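Local coordinates for protein HpcE (Thermus thermophilus, PDB 1WZO) that probably catalyses the isomerisation of 2-hydroxyhepta-2,4-diene-1,7-dioate, as an enzyme related to the fumarylacetoacetate hydrolases, at residues Gly15-Gly20 / His30-Val35; Leu21-Asp24 / Glu28-Arg31; Phe41-Ile46 / Thr76-His81; Val94-Glu99 / Ala173-Glu178; Glu161-Pro166 / Glu233-Leu238. All blocks are in the same frame, centred on the assembly; numbering follows the deposited sequence.

In the fold
The five contacts run from the surface to the core. Contacts 1 and 2 lie at the periphery of the chain, share His30 and Arg31, and hold the same small group of strands: contact 2 pairs backbones in a hairpin, whereas contact 1 is a slight touch beside an ionic network. Contacts 3 and 4 are buried and purely apolar across their segments, the first made by a leucine between a proline and an isoleucine, the second by a tyrosine against alanine and valine. Contact 5, partly buried, combines one apolar touch with a water bridge. It meets contact 3 where His81 packs on Ala237 and Leu238, and its segments alternate along the chain with those of contact 4.

Contact 1 of 5, residues Gly15-Gly20 / His30-Val35; sequences GVYREG and HRPEDV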
# COMPACT_ATOMS: atom_id res chain seq x y z
N GLY B 15 -2.00 -18.53 -4.84
CA GLY B 15 -2.01 -19.97 -4.74
C GLY B 15 -0.69 -20.70 -4.63
O GLY B 15 0.36 -20.09 -4.38
N VAL B 16 -0.75 -22.01 -4.82
CA VAL B 16 0.42 -22.88 -4.74
C VAL B 16 0.48 -23.76 -5.99
O VAL B 16 -0.55 -24.22 -6.48
CB VAL B 16 0.33 -23.80 -3.51
CG1 VAL B 16 1.64 -24.54 -3.32
CG2 VAL B 16 -0.02 -22.98 -2.28
N TYR B 17 1.69 -23.99 -6.49
CA TYR B 17 1.88 -24.79 -7.68
C TYR B 17 2.21 -26.24 -7.32
O TYR B 17 3.29 -26.51 -6.78
CB TYR B 17 3.01 -24.21 -8.52
CG TYR B 17 3.14 -24.79 -9.91
CD1 TYR B 17 2.19 -24.52 -10.89
CD2 TYR B 17 4.24 -25.57 -10.26
CE1 TYR B 17 2.33 -25.00 -12.19
CE2 TYR B 17 4.40 -26.06 -11.55
CZ TYR B 17 3.44 -25.77 -12.51
OH TYR B 17 3.61 -26.23 -13.80
N ARG B 18 1.29 -27.15 -7.61
CA ARG B 18 1.47 -28.57 -7.33
C ARG B 18 1.05 -29.41 -8.53
O ARG B 18 -0.02 -29.20 -9.09
CB ARG B 18 0.63 -28.99 -6.12
CG ARG B 18 0.88 -28.21 -4.85
CD ARG B 18 -0.07 -28.66 -3.75
NE ARG B 18 0.01 -27.82 -2.56
CZ ARG B 18 -0.78 -27.94 -1.50
NH1 ARG B 18 -1.72 -28.87 -1.47
NH2 ARG B 18 -0.63 -27.12 -0.47
N GLU B 19 1.89 -30.36 -8.91
CA GLU B 19 1.60 -31.24 -10.04
C GLU B 19 1.11 -30.49 -11.27
O GLU B 19 0.08 -30.84 -11.86
CB GLU B 19 0.55 -32.29 -9.65
CG GLU B 19 1.00 -33.29 -8.61
CD GLU B 19 0.32 -33.09 -7.27
OE1 GLU B 19 0.57 -33.89 -6.34
OE2 GLU B 19 -0.47 -32.13 -7.14
N GLY B 20 1.83 -29.44 -11.66
CA GLY B 20 1.45 -28.68 -12.83
C GLY B 20 0.11 -27.97 -12.75
O GLY B 20 -0.46 -27.61 -13.77
N HIS B 30 -6.73 -24.74 -10.74
CA HIS B 30 -6.82 -23.95 -11.96
C HIS B 30 -5.73 -24.42 -12.92
O HIS B 30 -4.60 -24.69 -12.49
CB HIS B 30 -6.57 -22.47 -11.66
CG HIS B 30 -7.58 -21.85 -10.75
ND1 HIS B 30 -8.63 -21.08 -11.21
CD2 HIS B 30 -7.69 -21.87 -9.40
CE1 HIS B 30 -9.34 -20.65 -10.19
NE2 HIS B 30 -8.79 -21.11 -9.07
N ARG B 31 -6.06 -24.54 -14.20
CA ARG B 31 -5.06 -24.94 -15.18
C ARG B 31 -4.34 -23.65 -15.58
O ARG B 31 -4.99 -22.63 -15.81
CB ARG B 31 -5.71 -25.56 -16.42
CG ARG B 31 -6.46 -26.86 -16.18
CD ARG B 31 -6.76 -27.53 -17.51
NE ARG B 31 -7.35 -26.59 -18.46
CZ ARG B 31 -7.66 -26.89 -19.72
NH1 ARG B 31 -7.43 -28.11 -20.19
NH2 ARG B 31 -8.19 -25.97 -20.51
N PRO B 32 -3.01 -23.69 -15.68
CA PRO B 32 -2.23 -22.51 -16.06
C PRO B 32 -2.76 -21.82 -17.32
O PRO B 32 -2.96 -20.60 -17.33
CB PRO B 32 -0.83 -23.09 -16.27
CG PRO B 32 -0.78 -24.16 -15.22
CD PRO B 32 -2.12 -24.83 -15.37
N GLU B 33 -3.01 -22.61 -18.36
CA GLU B 33 -3.52 -22.11 -19.63
C GLU B 33 -4.82 -21.33 -19.50
O GLU B 33 -5.19 -20.58 -20.40
CB GLU B 33 -3.73 -23.29 -20.59
CG GLU B 33 -4.84 -24.23 -20.14
CD GLU B 33 -4.87 -25.53 -20.94
OE1 GLU B 33 -4.98 -25.46 -22.19
OE2 GLU B 33 -4.81 -26.61 -20.31
N ASP B 34 -5.53 -21.52 -18.39
CA ASP B 34 -6.80 -20.84 -18.18
C ASP B 34 -6.68 -19.58 -17.33
O ASP B 34 -7.66 -18.87 -17.12
CB ASP B 34 -7.82 -21.78 -17.53
CG ASP B 34 -8.07 -23.03 -18.35
OD1 ASP B 34 -8.12 -22.92 -19.59
OD2 ASP B 34 -8.24 -24.11 -17.75
N VAL B 35 -5.48 -19.30 -16.84
CA VAL B 35 -5.28 -18.13 -15.99
C VAL B 35 -4.21 -17.17 -16.52
O VAL B 35 -3.47 -17.49 -17.44
CB VAL B 35 -4.88 -18.54 -14.56
CG1 VAL B 35 -5.91 -19.52 -13.99
CG2 VAL B 35 -3.51 -19.18 -14.56
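Close to where Gly20 O rests against the ring of Pro32, Asp34 OD2 is held by Arg31 NE and, weakly, by NH2 in a salt-bridge network built on a short 3-10 turn. The turn, residues 32-34, lies between strands 29-30 and 36-37. Arg31 NE makes the short bond to Asp34 OD2, at 2.7 Å and nearly straight (166°), arriving from the syn side but 30° out of the carboxylate plane. Arg31 NH2 uses the syn lone pair of Asp34 OD1 at 3.2 Å. This side-on grip, with both oxygens near the guanidinium plane, limits rotation of the arginine end. A bend in the arginine chain (chi3 -49°) helps bring NE to the acid. Over the guanidinium face lies the carboxylate of Glu33, whose OE2 comes within 3.0 Å of Arg31 NH1; charge alone joins them, since no N-H points at that oxygen. Two backbone bonds, Asp34 N to Arg31 O and Val35 N to Pro32 O, fasten the turn.

Against this frame lean Tyr17, on strand 11-18, and Gly20, in the turn leading to strand 21-23. Gly20 O approaches Pro32 CD at 3.6 Å, while the Tyr17 ring offers its edge, CE1 standing 4.4 Å from Pro32 CG. Tyr17 is itself packed on Leu22 and Phe157, and Gly20 N lies 4.1 Å above the plane of its ring, toward the rim.

Contact 2 of 5, residues Leu21-Asp24 / Glu28-Arg31; sequences LLLD and EAHR
Leu22 and His30 form the hydrogen-bonded pair of an antiparallel beta hairpin, and their two backbone bonds are its first shell. Leu22 N reaches His30 O at 3.0 Å, and His30 N returns to Leu22 O at 2.7 Å, although this shorter bond is the more bent. The next pair, Leu23 with Ala29, is non-hydrogen-bonded; here Leu23 CD2 presses on Ala29 CB at a tight 3.5 Å, beside CA-H...O contacts of the backbone. Toward the loop, Asp24 N donates to Glu28 O at 2.9 Å, which continues the ladder.

The side chain of Asp24 then ties the strand ends together. With its CG set between backbone N and carbonyl carbon (chi1 58°), the carboxylate swings across to the facing chain. His30 NE2 donates to Asp24 OD2 at 2.9 Å; the oxygen lies close to the imidazole plane, whereas the N-H meets the carboxylate from above, 39° out of its plane. Asp24 OD1 takes a weak bond from Glu28 N and another from Ala26 N, as in an Asx turn, so that one carboxylate braces the connection and also fixes the rotation of the imidazole.

Further out, the rings of Phe6 and His13 meet that imidazole, and Glu28 packs on Pro246 of the second subunit. Leu22 is buried against Ala4 and Phe6 of strand 2-8, and Leu23 pairs its backbone with Val16 of strand 11-18.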
# COMPACT_ATOMS: atom_id res chain seq x y z
N LEU B 21 -0.39 -27.77 -11.54
CA LEU B 21 -1.67 -27.09 -11.36
C LEU B 21 -1.59 -26.02 -10.28
O LEU B 21 -0.78 -26.10 -9.36
CB LEU B 21 -2.76 -28.10 -11.00
CG LEU B 21 -3.10 -29.12 -12.09
CD1 LEU B 21 -4.17 -30.08 -11.59
CD2 LEU B 21 -3.57 -28.41 -13.36
N LEU B 22 -2.44 -25.00 -10.41
CA LEU B 22 -2.48 -23.91 -9.45
C LEU B 22 -3.68 -24.04 -8.53
O LEU B 22 -4.81 -24.14 -8.99
CB LEU B 22 -2.55 -22.56 -10.18
CG LEU B 22 -1.32 -22.12 -10.97
CD1 LEU B 22 -1.69 -20.95 -11.87
CD2 LEU B 22 -0.20 -21.73 -9.99
N LEU B 23 -3.43 -24.04 -7.23
CA LEU B 23 -4.50 -24.16 -6.24
C LEU B 23 -4.69 -22.81 -5.56
O LEU B 23 -3.72 -22.22 -5.07
CB LEU B 23 -4.14 -25.22 -5.20
CG LEU B 23 -3.80 -26.61 -5.75
CD1 LEU B 23 -3.54 -27.56 -4.60
CD2 LEU B 23 -4.95 -27.11 -6.61
N ASP B 24 -5.92 -22.32 -5.51
CA ASP B 24 -6.18 -21.04 -4.86
C ASP B 24 -6.34 -21.18 -3.35
O ASP B 24 -6.20 -22.27 -2.79
CB ASP B 24 -7.42 -20.36 -5.46
CG ASP B 24 -8.67 -21.22 -5.36
OD1 ASP B 24 -8.80 -22.00 -4.39
OD2 ASP B 24 -9.54 -21.10 -6.25
N GLU B 28 -9.29 -24.83 -4.59
CA GLU B 28 -9.75 -25.13 -5.94
C GLU B 28 -8.59 -25.05 -6.92
O GLU B 28 -7.74 -24.15 -6.84
CB GLU B 28 -10.85 -24.15 -6.36
CG GLU B 28 -12.12 -24.25 -5.52
CD GLU B 28 -12.65 -25.67 -5.43
OE1 GLU B 28 -12.88 -26.29 -6.49
OE2 GLU B 28 -12.85 -26.17 -4.30
N ALA B 29 -8.55 -25.99 -7.86
CA ALA B 29 -7.48 -26.04 -8.86
C ALA B 29 -7.79 -25.23 -10.11
O ALA B 29 -8.95 -25.05 -10.49
CB ALA B 29 -7.20 -27.49 -9.24
N HIS B 30 -6.73 -24.74 -10.74
CA HIS B 30 -6.82 -23.95 -11.96
C HIS B 30 -5.73 -24.42 -12.92
O HIS B 30 -4.60 -24.69 -12.49
CB HIS B 30 -6.57 -22.47 -11.66
CG HIS B 30 -7.58 -21.85 -10.75
ND1 HIS B 30 -8.63 -21.08 -11.21
CD2 HIS B 30 -7.69 -21.87 -9.40
CE1 HIS B 30 -9.34 -20.65 -10.19
NE2 HIS B 30 -8.79 -21.11 -9.07
N ARG B 31 -6.06 -24.54 -14.20
CA ARG B 31 -5.06 -24.94 -15.18
C ARG B 31 -4.34 -23.65 -15.58
O ARG B 31 -4.99 -22.63 -15.81
CB ARG B 31 -5.71 -25.56 -16.42
CG ARG B 31 -6.46 -26.86 -16.18
CD ARG B 31 -6.76 -27.53 -17.51
NE ARG B 31 -7.35 -26.59 -18.46
CZ ARG B 31 -7.66 -26.89 -19.72
NH1 ARG B 31 -7.43 -28.11 -20.19
NH2 ARG B 31 -8.19 -25.97 -20.51

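Contact 3 of 5, residues Phe41-Ile46 / Thr76-His81; sequences FTPGKI and TSLLPH
Leu78 points its two methyl branches at two different residues, Pro43 and Ile46. One branch, CD1, comes end-on to the CG-CD side of the proline ring, 3.6 Å from Pro43 CG, and stays almost as close to Pro43 CD. The other, CD2, meets the isoleucine tip to tip, with Ile46 CD1 at 3.8 Å, and also lies near Pro43 CG. The fork of the leucine is thus shared between the rigid pyrrolidine ring and an extended aliphatic chain end. Ile46 stretches to meet it: CG1 stands anti to the carbonyl carbon (chi1 -52°), and the nearly straight second torsion (164°) carries CD1 forward.

The match is wholly apolar and joins the loop residue Pro43 and the first residue of strand 46-50 to strand 78-79, without backbone pairing. It lies in the mixed beta core of the FAH-family fold, where strand 46-50 runs between strands 69-73 and 210-212; Ile46 bonds its backbone to Lys73, and Lys45 to Val210. Pro43 and Ile46 both pack on Val210 of strand 210-212, while Leu78 reaches Leu154 of strand 152-159, beside which strand 78-79 runs in parallel.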
# COMPACT_ATOMS: atom_id res chain seq x y z
N PHE B 41 4.65 -12.10 -5.95
CA PHE B 41 4.52 -11.25 -4.77
C PHE B 41 4.77 -9.82 -5.24
O PHE B 41 5.14 -9.60 -6.39
CB PHE B 41 5.53 -11.67 -3.69
CG PHE B 41 6.97 -11.49 -4.09
CD1 PHE B 41 7.64 -10.30 -3.81
CD2 PHE B 41 7.64 -12.49 -4.78
CE1 PHE B 41 8.96 -10.11 -4.22
CE2 PHE B 41 8.97 -12.30 -5.20
CZ PHE B 41 9.62 -11.11 -4.92
N THR B 42 4.55 -8.85 -4.36
CA THR B 42 4.79 -7.46 -4.72
C THR B 42 6.13 -7.04 -4.15
O THR B 42 6.28 -6.86 -2.94
CB THR B 42 3.67 -6.55 -4.18
OG1 THR B 42 2.42 -6.96 -4.73
CG2 THR B 42 3.92 -5.09 -4.58
N PRO B 43 7.14 -6.90 -5.02
CA PRO B 43 8.48 -6.50 -4.58
C PRO B 43 8.55 -5.10 -3.98
O PRO B 43 7.80 -4.20 -4.37
CB PRO B 43 9.32 -6.60 -5.86
CG PRO B 43 8.57 -7.57 -6.71
CD PRO B 43 7.14 -7.20 -6.46
N GLY B 44 9.45 -4.93 -3.02
CA GLY B 44 9.69 -3.63 -2.43
C GLY B 44 10.78 -3.10 -3.35
O GLY B 44 10.59 -3.08 -4.56
N LYS B 45 11.92 -2.71 -2.79
CA LYS B 45 13.01 -2.22 -3.63
C LYS B 45 13.84 -3.39 -4.15
O LYS B 45 13.99 -4.41 -3.48
CB LYS B 45 13.90 -1.24 -2.85
CG LYS B 45 14.37 -1.72 -1.49
CD LYS B 45 15.25 -0.65 -0.83
CE LYS B 45 15.68 -1.04 0.59
NZ LYS B 45 14.52 -1.16 1.52
N ILE B 46 14.39 -3.20 -5.34
CA ILE B 46 15.18 -4.21 -6.02
C ILE B 46 16.58 -3.71 -6.33
O ILE B 46 16.75 -2.69 -7.01
CB ILE B 46 14.52 -4.59 -7.36
CG1 ILE B 46 13.05 -4.96 -7.13
CG2 ILE B 46 15.28 -5.75 -8.02
CD1 ILE B 46 12.21 -4.98 -8.41
N THR B 76 8.74 -0.50 -11.99
CA THR B 76 8.08 -0.41 -13.28
C THR B 76 8.73 -1.30 -14.35
O THR B 76 8.18 -1.46 -15.44
CB THR B 76 8.01 1.06 -13.80
OG1 THR B 76 9.22 1.74 -13.48
CG2 THR B 76 6.82 1.80 -13.16
N SER B 77 9.89 -1.88 -14.04
CA SER B 77 10.52 -2.79 -14.99
C SER B 77 9.93 -4.20 -14.79
O SER B 77 10.01 -5.04 -15.68
CB SER B 77 12.04 -2.86 -14.78
OG SER B 77 12.39 -3.25 -13.47
N LEU B 78 9.32 -4.43 -13.63
CA LEU B 78 8.75 -5.75 -13.33
C LEU B 78 7.74 -6.26 -14.35
O LEU B 78 6.87 -5.52 -14.82
CB LEU B 78 8.12 -5.75 -11.93
CG LEU B 78 9.11 -5.67 -10.76
CD1 LEU B 78 8.38 -5.26 -9.49
CD2 LEU B 78 9.80 -7.03 -10.58
N LEU B 79 7.87 -7.54 -14.69
CA LEU B 79 6.99 -8.17 -15.65
C LEU B 79 6.75 -9.61 -15.22
O LEU B 79 7.68 -10.30 -14.81
CB LEU B 79 7.65 -8.16 -17.04
CG LEU B 79 6.78 -8.64 -18.21
CD1 LEU B 79 5.71 -7.59 -18.54
CD2 LEU B 79 7.68 -8.88 -19.43
N PRO B 80 5.50 -10.09 -15.31
CA PRO B 80 5.23 -11.47 -14.90
C PRO B 80 5.58 -12.50 -15.96
O PRO B 80 5.83 -12.17 -17.13
CB PRO B 80 3.73 -11.44 -14.63
CG PRO B 80 3.24 -10.54 -15.72
CD PRO B 80 4.25 -9.39 -15.67
N HIS B 81 5.60 -13.75 -15.53
CA HIS B 81 5.86 -14.89 -16.40
C HIS B 81 4.82 -14.77 -17.52
O HIS B 81 3.66 -14.46 -17.26
CB HIS B 81 5.65 -16.18 -15.59
CG HIS B 81 5.71 -17.44 -16.39
ND1 HIS B 81 6.77 -17.75 -17.22
CD2 HIS B 81 4.85 -18.49 -16.46
CE1 HIS B 81 6.56 -18.94 -17.76
NE2 HIS B 81 5.41 -19.41 -17.31

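Contact 4 of 5, residues Val94-Glu99 / Ala173-Glu178; sequences VHYEVE and AYVNGE
Tyr96 makes most of this contact, its ring extending from the irregular middle of strand 94-104 to the side chains of Ala173 and Val175. Its CG sits between the backbone N and carbonyl carbon (chi1 70°), which directs the ring toward the second segment. There Ala173 CB nestles against the phenol end at an oblique angle, 3.4 Å from Tyr96 CE1 and nearly as near to Tyr96 CZ. On the other flank Tyr96 CE2 meets Val175 CG2 at 4.0 Å, also obliquely. The ring bridges two alternate residues of strand 170-175, whose inward side chains share one face. Its hydroxyl is hydrogen-bonded to Gln181 OE1, which satisfies the buried polar end.

This is a meeting of two sheets in the FAH-family fold: strand 94-104 belongs to one, strand 170-175 to the other, and the latter turns back through a type I' turn, Val175 to Glu178, into strand 178-184. Next, Glu97 points away from Ala173, and its N bonds to Asn127 OD1. Glu97 OE2 lies 3.0 Å from Glu99 OE2, both acceptors, with Asp128 close by; long, weak ion pairs run from Glu97 to Lys146 and Arg132, and the acidic cluster is consistent with the divalent-metal site of FAH-family relatives. Val98 turns back, its CG1 4.4 Å from Ala173 CB, and also packs on Leu230 of strand 227-232.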
# COMPACT_ATOMS: atom_id res chain seq x y z
N VAL B 94 20.51 -5.72 -27.33
CA VAL B 94 19.70 -6.01 -26.14
C VAL B 94 20.01 -7.44 -25.70
O VAL B 94 20.01 -8.36 -26.51
CB VAL B 94 18.20 -5.87 -26.44
CG1 VAL B 94 17.38 -6.23 -25.20
CG2 VAL B 94 17.89 -4.45 -26.87
N HIS B 95 20.27 -7.62 -24.41
CA HIS B 95 20.62 -8.92 -23.85
C HIS B 95 19.78 -9.33 -22.65
O HIS B 95 19.36 -8.49 -21.84
CB HIS B 95 22.08 -8.91 -23.40
CG HIS B 95 23.06 -8.72 -24.51
ND1 HIS B 95 23.83 -9.75 -25.02
CD2 HIS B 95 23.40 -7.61 -25.22
CE1 HIS B 95 24.60 -9.29 -25.99
NE2 HIS B 95 24.36 -7.99 -26.13
N TYR B 96 19.53 -10.64 -22.53
CA TYR B 96 18.80 -11.15 -21.38
C TYR B 96 19.90 -11.43 -20.37
O TYR B 96 21.08 -11.46 -20.72
CB TYR B 96 18.06 -12.46 -21.72
CG TYR B 96 18.98 -13.66 -21.95
CD1 TYR B 96 19.69 -14.23 -20.89
CD2 TYR B 96 19.19 -14.17 -23.23
CE1 TYR B 96 20.60 -15.27 -21.10
CE2 TYR B 96 20.10 -15.21 -23.45
CZ TYR B 96 20.80 -15.75 -22.38
OH TYR B 96 21.73 -16.74 -22.59
N GLU B 97 19.53 -11.61 -19.11
CA GLU B 97 20.50 -11.94 -18.06
C GLU B 97 19.79 -12.84 -17.06
O GLU B 97 18.94 -12.38 -16.29
CB GLU B 97 21.03 -10.68 -17.36
CG GLU B 97 22.01 -9.87 -18.22
CD GLU B 97 22.79 -8.81 -17.44
OE1 GLU B 97 23.64 -8.13 -18.05
OE2 GLU B 97 22.56 -8.66 -16.22
N VAL B 98 20.12 -14.14 -17.07
CA VAL B 98 19.48 -15.06 -16.13
C VAL B 98 20.14 -14.94 -14.76
O VAL B 98 21.35 -15.13 -14.62
CB VAL B 98 19.53 -16.54 -16.65
CG1 VAL B 98 20.96 -16.97 -16.90
CG2 VAL B 98 18.84 -17.46 -15.65
N GLU B 99 19.34 -14.60 -13.75
CA GLU B 99 19.89 -14.43 -12.41
C GLU B 99 19.02 -14.99 -11.31
O GLU B 99 17.79 -14.99 -11.41
CB GLU B 99 20.14 -12.94 -12.13
CG GLU B 99 20.73 -12.17 -13.30
CD GLU B 99 21.22 -10.77 -12.91
OE1 GLU B 99 20.95 -10.33 -11.77
OE2 GLU B 99 21.87 -10.12 -13.75
N ALA B 173 19.43 -20.71 -19.85
CA ALA B 173 18.63 -19.77 -20.62
C ALA B 173 18.45 -20.30 -22.03
O ALA B 173 19.41 -20.75 -22.66
CB ALA B 173 19.30 -18.40 -20.66
N TYR B 174 17.22 -20.26 -22.51
CA TYR B 174 16.89 -20.72 -23.85
C TYR B 174 16.26 -19.57 -24.63
O TYR B 174 15.50 -18.77 -24.07
CB TYR B 174 15.89 -21.87 -23.80
CG TYR B 174 16.29 -23.07 -22.98
CD1 TYR B 174 16.29 -23.03 -21.59
CD2 TYR B 174 16.65 -24.27 -23.61
CE1 TYR B 174 16.61 -24.16 -20.83
CE2 TYR B 174 16.97 -25.40 -22.86
CZ TYR B 174 16.96 -25.34 -21.48
OH TYR B 174 17.26 -26.46 -20.74
N VAL B 175 16.57 -19.50 -25.92
CA VAL B 175 15.98 -18.49 -26.79
C VAL B 175 15.32 -19.27 -27.93
O VAL B 175 15.99 -19.95 -28.70
CB VAL B 175 17.03 -17.52 -27.37
CG1 VAL B 175 16.36 -16.56 -28.35
CG2 VAL B 175 17.68 -16.72 -26.25
N ASN B 176 13.99 -19.18 -28.00
CA ASN B 176 13.23 -19.88 -29.03
C ASN B 176 13.44 -21.39 -28.92
O ASN B 176 13.61 -22.08 -29.93
CB ASN B 176 13.64 -19.40 -30.43
CG ASN B 176 13.42 -17.91 -30.62
OD1 ASN B 176 12.39 -17.37 -30.21
ND2 ASN B 176 14.39 -17.25 -31.24
N GLY B 177 13.42 -21.89 -27.69
CA GLY B 177 13.59 -23.32 -27.47
C GLY B 177 15.01 -23.85 -27.55
O GLY B 177 15.24 -25.01 -27.23
N GLU B 178 15.95 -23.02 -27.97
CA GLU B 178 17.33 -23.47 -28.07
C GLU B 178 18.20 -23.00 -26.90
O GLU B 178 18.23 -21.81 -26.58
CB GLU B 178 17.95 -23.00 -29.39
CG GLU B 178 19.37 -23.50 -29.60
CD GLU B 178 19.83 -23.37 -31.05
OE1 GLU B 178 21.02 -23.64 -31.32
OE2 GLU B 178 19.00 -23.02 -31.92

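Contact 5 of 5, residues Glu161-Pro166 / Glu233-Leu238; sequences EEVEDP and EGLGAL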
# COMPACT_ATOMS: atom_id res chain seq x y z
N GLU B 161 11.29 -22.59 1.37
CA GLU B 161 11.61 -23.84 2.06
C GLU B 161 11.97 -24.99 1.12
O GLU B 161 11.67 -26.14 1.43
CB GLU B 161 10.43 -24.27 2.93
CG GLU B 161 9.81 -23.16 3.76
CD GLU B 161 8.60 -23.65 4.55
OE1 GLU B 161 7.69 -24.26 3.95
OE2 GLU B 161 8.57 -23.41 5.78
N GLU B 162 12.61 -24.69 -0.01
CA GLU B 162 12.99 -25.74 -0.95
C GLU B 162 14.47 -25.68 -1.33
O GLU B 162 15.11 -26.71 -1.50
CB GLU B 162 12.11 -25.68 -2.20
CG GLU B 162 10.71 -26.22 -1.97
CD GLU B 162 9.86 -26.23 -3.23
OE1 GLU B 162 10.40 -26.44 -4.33
OE2 GLU B 162 8.63 -26.04 -3.11
N VAL B 163 15.00 -24.47 -1.46
CA VAL B 163 16.41 -24.31 -1.80
C VAL B 163 17.25 -24.49 -0.54
O VAL B 163 17.09 -23.74 0.43
CB VAL B 163 16.70 -22.91 -2.39
CG1 VAL B 163 18.21 -22.73 -2.57
CG2 VAL B 163 15.98 -22.74 -3.71
N GLU B 164 18.13 -25.47 -0.55
CA GLU B 164 18.98 -25.74 0.60
C GLU B 164 20.25 -24.90 0.59
O GLU B 164 20.76 -24.53 1.64
CB GLU B 164 19.30 -27.24 0.67
CG GLU B 164 19.60 -27.88 -0.67
CD GLU B 164 19.71 -29.39 -0.58
OE1 GLU B 164 20.64 -29.89 0.11
OE2 GLU B 164 18.87 -30.09 -1.19
N ASP B 165 20.77 -24.61 -0.60
CA ASP B 165 21.97 -23.80 -0.75
C ASP B 165 21.91 -22.99 -2.04
O ASP B 165 22.03 -23.54 -3.14
CB ASP B 165 23.22 -24.70 -0.74
CG ASP B 165 24.50 -23.92 -0.94
OD1 ASP B 165 24.50 -22.68 -0.75
OD2 ASP B 165 25.53 -24.54 -1.28
N PRO B 166 21.73 -21.67 -1.93
CA PRO B 166 21.65 -20.80 -3.11
C PRO B 166 22.93 -20.74 -3.94
O PRO B 166 22.90 -20.32 -5.09
CB PRO B 166 21.28 -19.45 -2.51
CG PRO B 166 21.99 -19.47 -1.20
CD PRO B 166 21.66 -20.87 -0.69
N GLU B 233 17.72 -24.25 -11.32
CA GLU B 233 17.50 -25.48 -10.58
C GLU B 233 16.46 -25.36 -9.47
O GLU B 233 16.65 -24.61 -8.51
CB GLU B 233 18.84 -25.95 -9.99
CG GLU B 233 18.83 -27.41 -9.53
CD GLU B 233 20.19 -27.85 -9.01
OE1 GLU B 233 21.19 -27.15 -9.29
OE2 GLU B 233 20.25 -28.90 -8.34
N GLY B 234 15.36 -26.09 -9.63
CA GLY B 234 14.30 -26.08 -8.63
C GLY B 234 13.34 -24.90 -8.60
O GLY B 234 12.39 -24.90 -7.81
N LEU B 235 13.55 -23.90 -9.45
CA LEU B 235 12.68 -22.72 -9.44
C LEU B 235 11.71 -22.62 -10.62
O LEU B 235 11.00 -21.62 -10.77
CB LEU B 235 13.54 -21.45 -9.37
CG LEU B 235 14.62 -21.42 -8.27
CD1 LEU B 235 15.33 -20.07 -8.29
CD2 LEU B 235 14.00 -21.67 -6.91
N GLY B 236 11.68 -23.66 -11.46
CA GLY B 236 10.78 -23.64 -12.60
C GLY B 236 11.34 -22.95 -13.82
O GLY B 236 12.56 -22.89 -14.01
N ALA B 237 10.46 -22.43 -14.66
CA ALA B 237 10.87 -21.75 -15.88
C ALA B 237 10.09 -20.46 -16.10
O ALA B 237 8.86 -20.43 -16.01
CB ALA B 237 10.68 -22.69 -17.09
N LEU B 238 10.83 -19.38 -16.37
CA LEU B 238 10.25 -18.06 -16.60
C LEU B 238 10.36 -17.80 -18.09
O LEU B 238 11.46 -17.72 -18.64
CB LEU B 238 11.04 -17.00 -15.82
CG LEU B 238 10.69 -15.52 -15.98
CD1 LEU B 238 9.28 -15.24 -15.46
CD2 LEU B 238 11.71 -14.69 -15.19
O HOH W 1 12.69 -26.50 -5.52
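Val163 lays its CG2 methyl against the end of Leu235, with Leu235 CD2 at 3.9 Å, and the two side chains cross at about a right angle. The place is the tip of a beta hairpin: strands 227-232 and 237-244 are antiparallel neighbours, and the turn between them carries Gly234 and Leu235. Against it stands the loop between strands 152-159 and 170-175, also part of the FAH-family region. Each side chain offers a single branch. In Val163, CG2 is anti to the carbonyl carbon while CG1 is anti to the backbone N (chi1 173°), and it is CG2 that faces the leucine. Leu235 arrives with CG beside its own backbone N (chi1 -50°), a setting that brings CD2 to the valine.

Further partners place these two groups. Val163 rests on Tyr123 of strand 120-131, and Leu235 packs on Ile125 of the same strand and on Val159, so the touch lies at the edge of a larger apolar cluster. A bound glycerol, probably from the crystallisation liquor, is hydrogen-bonded to Val163 O.

The polar part of the contact is indirect. Glu162 OE1 and Gly234 O stand 4.3 Å apart, both acceptors, and a water joins them. Glu162 OE1 also forms a salt bridge with Lys2 NZ, so this oxygen has the ammonium group as well as the water as partners. The water donates to both oxygens, 2.6 Å to Glu162 OE1 and 2.8 Å to Gly234 O.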